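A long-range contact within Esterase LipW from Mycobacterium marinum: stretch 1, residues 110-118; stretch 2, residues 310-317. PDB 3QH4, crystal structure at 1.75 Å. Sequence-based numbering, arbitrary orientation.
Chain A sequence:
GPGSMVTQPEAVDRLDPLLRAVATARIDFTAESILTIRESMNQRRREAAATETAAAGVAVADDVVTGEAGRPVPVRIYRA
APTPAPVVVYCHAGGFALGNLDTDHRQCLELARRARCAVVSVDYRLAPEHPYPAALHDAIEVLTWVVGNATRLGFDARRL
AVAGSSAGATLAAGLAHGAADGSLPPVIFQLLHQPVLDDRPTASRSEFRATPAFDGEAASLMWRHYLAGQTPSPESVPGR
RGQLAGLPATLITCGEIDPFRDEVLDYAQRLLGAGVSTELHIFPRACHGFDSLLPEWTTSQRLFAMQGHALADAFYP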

# COMPACT_ATOMS: atom_id res chain seq x y z
N GLU A 110 11.16 7.00 2.08
CA GLU A 110 10.64 8.35 1.86
C GLU A 110 9.70 8.76 2.97
O GLU A 110 9.81 9.88 3.50
N LEU A 111 8.80 7.86 3.38
CA LEU A 111 7.89 8.16 4.49
C LEU A 111 8.65 8.44 5.78
O LEU A 111 8.41 9.44 6.45
N ALA A 112 9.58 7.55 6.14
CA ALA A 112 10.31 7.69 7.40
C ALA A 112 11.02 9.03 7.47
O ALA A 112 10.92 9.76 8.45
N ARG A 113 11.75 9.36 6.40
CA ARG A 113 12.61 10.54 6.39
C ARG A 113 11.77 11.82 6.36
O ARG A 113 11.99 12.76 7.17
N ARG A 114 10.79 11.85 5.46
CA ARG A 114 10.02 13.07 5.27
C ARG A 114 9.03 13.37 6.38
O ARG A 114 8.79 14.56 6.71
N ALA A 115 8.44 12.33 6.96
CA ALA A 115 7.49 12.51 8.06
C ALA A 115 8.19 12.49 9.42
O ALA A 115 7.52 12.67 10.43
N ARG A 116 9.50 12.23 9.44
CA ARG A 116 10.27 12.12 10.70
C ARG A 116 9.65 11.09 11.63
O ARG A 116 9.16 11.42 12.70
N CYS A 117 9.70 9.83 11.24
CA CYS A 117 9.02 8.78 11.98
C CYS A 117 9.71 7.45 11.75
O CYS A 117 10.71 7.34 11.01
N ALA A 118 9.17 6.44 12.42
CA ALA A 118 9.53 5.05 12.18
C ALA A 118 8.45 4.42 11.29
O ALA A 118 7.27 4.82 11.32
N ALA A 310 1.62 15.06 5.22
CA ALA A 310 0.35 14.58 5.79
C ALA A 310 0.60 13.87 7.09
O ALA A 310 -0.04 14.16 8.12
N LEU A 311 1.58 12.96 7.07
CA LEU A 311 1.96 12.25 8.27
C LEU A 311 2.60 13.18 9.27
O LEU A 311 2.29 13.10 10.44
N ALA A 312 3.48 14.07 8.82
CA ALA A 312 4.17 14.95 9.78
C ALA A 312 3.15 15.83 10.51
O ALA A 312 3.28 16.08 11.72
N ASP A 313 2.14 16.29 9.79
CA ASP A 313 1.13 17.14 10.46
C ASP A 313 0.32 16.34 11.48
O ASP A 313 -0.10 16.89 12.51
N ALA A 314 0.10 15.05 11.20
CA ALA A 314 -0.64 14.19 12.13
C ALA A 314 0.20 13.92 13.38
O ALA A 314 -0.32 13.93 14.54
N PHE A 315 1.49 13.70 13.15
CA PHE A 315 2.44 13.34 14.21
C PHE A 315 2.94 14.55 15.02
O PHE A 315 3.30 14.39 16.19
N TYR A 316 2.98 15.74 14.40
CA TYR A 316 3.56 16.92 15.04
C TYR A 316 2.61 18.10 14.84
O TYR A 316 2.92 19.02 14.08
N PRO A 317 1.41 18.03 15.44
CA PRO A 317 0.43 19.10 15.31
C PRO A 317 0.92 20.40 15.93
O PRO A 317 0.40 21.46 15.56
OXT PRO A 317 1.87 20.42 16.73

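Packing of stretch 110-118, which includes the last turns of a helix, against stretch 310-317 of LipW, whose helix runs to Phe315, burying 361 Å² summed over both sides. The helix axes approach to 9.1 Å with 52° between their N-to-C directions, and the backbones come nearest where CA of Ala115 lies 4.5 Å from CA of Ala312; small side chains at both positions accompany this close approach.

Apolar contacts make up much of the interface. Ala115 points its methyl toward the second helix, where its CB lies 3.5 Å from CB of Leu311 and 4.1 Å from the backbone N of Ala312. Leu311 (chi1 m, chi2 t) also points toward the first stretch, and its CD1 meets CD2 of Leu111 at 3.9 Å. Leu111 shares the m, t rotamer; its CA-to-CB bond runs sideways, but the end of the side chain comes nearer and so extends the apolar patch one turn back along its helix. Cys117 (chi1 p) and Phe315 (chi1 m, chi2 -26°) point toward each other's stretches, with CB of Cys117 3.6 Å from CE2 of Phe315. The sulfur sits at the ring edge, SG of Cys117 being 5.4 Å from the Phe315 ring centroid and 79° off the ring normal.

The one hydrogen bond across the stretches comes from Tyr316 (chi1 m, chi2 -82°), whose OH donates to the backbone O of Arg116 at 2.6 Å. Arg116 has left the first helix with positive phi, and Tyr316 is likewise the first residue beyond helical phi/psi in its stretch, so the bond ties together two chain segments just past their helices. The edge of the tyrosine ring also covers the carbonyl of Ala115, with CE2 of Tyr316 3.4 Å from O of Ala115; this oxygen, near the Phe315 ring edge as well, is buried without a polar partner in the model.

The long side chain of Arg116 (chi1 m, chi2 t, chi3 m) leaves sideways and brings its guanidinium alongside Tyr316 and Ala312. Its NH2 lies 3.8 Å from CD2 of Tyr316 and 3.9 Å from CB of Ala312, whose methyl points toward the first stretch; both atoms lie oblique to the guanidinium.

The salt bridges lie within stretch 1. OE1 of Glu110 gathers two arginines, at 2.8 Å from NE of Arg114 and 2.9 Å from NH2 of Arg113. This cluster lies off the contact: Glu110 and Arg113 do not touch stretch 2, and the end of Arg114 leads away from it.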

# COMPACT_ATOMS: atom_id res chain seq x y z
CB GLU A 110 9.99 8.51 0.48
CG GLU A 110 10.98 8.27 -0.70
CD GLU A 110 12.08 9.31 -0.84
OE1 GLU A 110 11.95 10.44 -0.31
OE2 GLU A 110 13.09 8.98 -1.48
CB LEU A 111 6.90 7.01 4.72
CG LEU A 111 5.86 6.75 3.64
CD1 LEU A 111 4.98 5.56 4.03
CD2 LEU A 111 4.99 7.99 3.40
CB ALA A 112 11.33 6.54 7.56
CB ARG A 113 13.51 10.50 5.16
CG ARG A 113 14.34 11.78 4.99
CD ARG A 113 15.34 11.62 3.87
NE ARG A 113 14.70 11.57 2.55
CZ ARG A 113 14.40 12.63 1.81
NH1 ARG A 113 14.65 13.87 2.28
NH2 ARG A 113 13.82 12.46 0.63
CB ARG A 114 9.33 13.06 3.91
CG ARG A 114 10.32 13.10 2.71
CD ARG A 114 9.52 13.03 1.44
NE ARG A 114 10.33 12.64 0.29
CZ ARG A 114 10.50 13.38 -0.80
NH1 ARG A 114 9.95 14.59 -0.88
NH2 ARG A 114 11.21 12.90 -1.82
CB ALA A 115 6.43 11.41 8.02
CB ARG A 116 10.43 13.50 11.40
CG ARG A 116 11.08 14.53 10.47
CD ARG A 116 11.30 15.93 11.12
NE ARG A 116 10.05 16.59 11.51
CZ ARG A 116 9.09 17.03 10.69
NH1 ARG A 116 9.18 16.91 9.35
NH2 ARG A 116 8.02 17.61 11.21
CB CYS A 117 7.53 8.68 11.56
SG CYS A 117 7.29 8.06 9.83
CB ALA A 118 9.62 4.28 13.51
CB ALA A 310 -0.39 13.65 4.81
CB LEU A 311 2.94 11.11 7.95
CG LEU A 311 2.34 9.85 7.35
CD1 LEU A 311 3.47 8.90 6.90
CD2 LEU A 311 1.36 9.17 8.36
CB ALA A 312 5.22 15.81 9.10
CB ASP A 313 0.21 17.83 9.45
CG ASP A 313 0.90 18.98 8.70
OD1 ASP A 313 2.02 19.39 9.09
OD2 ASP A 313 0.32 19.46 7.72
CB ALA A 314 -0.98 12.86 11.43
CB PHE A 315 3.65 12.61 13.63
CG PHE A 315 3.36 11.21 13.13
CD1 PHE A 315 2.29 10.46 13.65
CD2 PHE A 315 4.20 10.62 12.17
CE1 PHE A 315 2.04 9.14 13.22
CE2 PHE A 315 3.95 9.30 11.72
CZ PHE A 315 2.87 8.56 12.25
CB TYR A 316 4.94 17.21 14.44
CG TYR A 316 5.92 16.05 14.52
CD1 TYR A 316 6.64 15.80 15.69
CD2 TYR A 316 6.15 15.21 13.42
CE1 TYR A 316 7.54 14.77 15.78
CE2 TYR A 316 7.06 14.16 13.50
CZ TYR A 316 7.75 13.94 14.69
OH TYR A 316 8.64 12.90 14.81
CB PRO A 317 -0.81 18.56 16.05
CG PRO A 317 -0.31 17.47 16.93
CD PRO A 317 0.91 16.90 16.26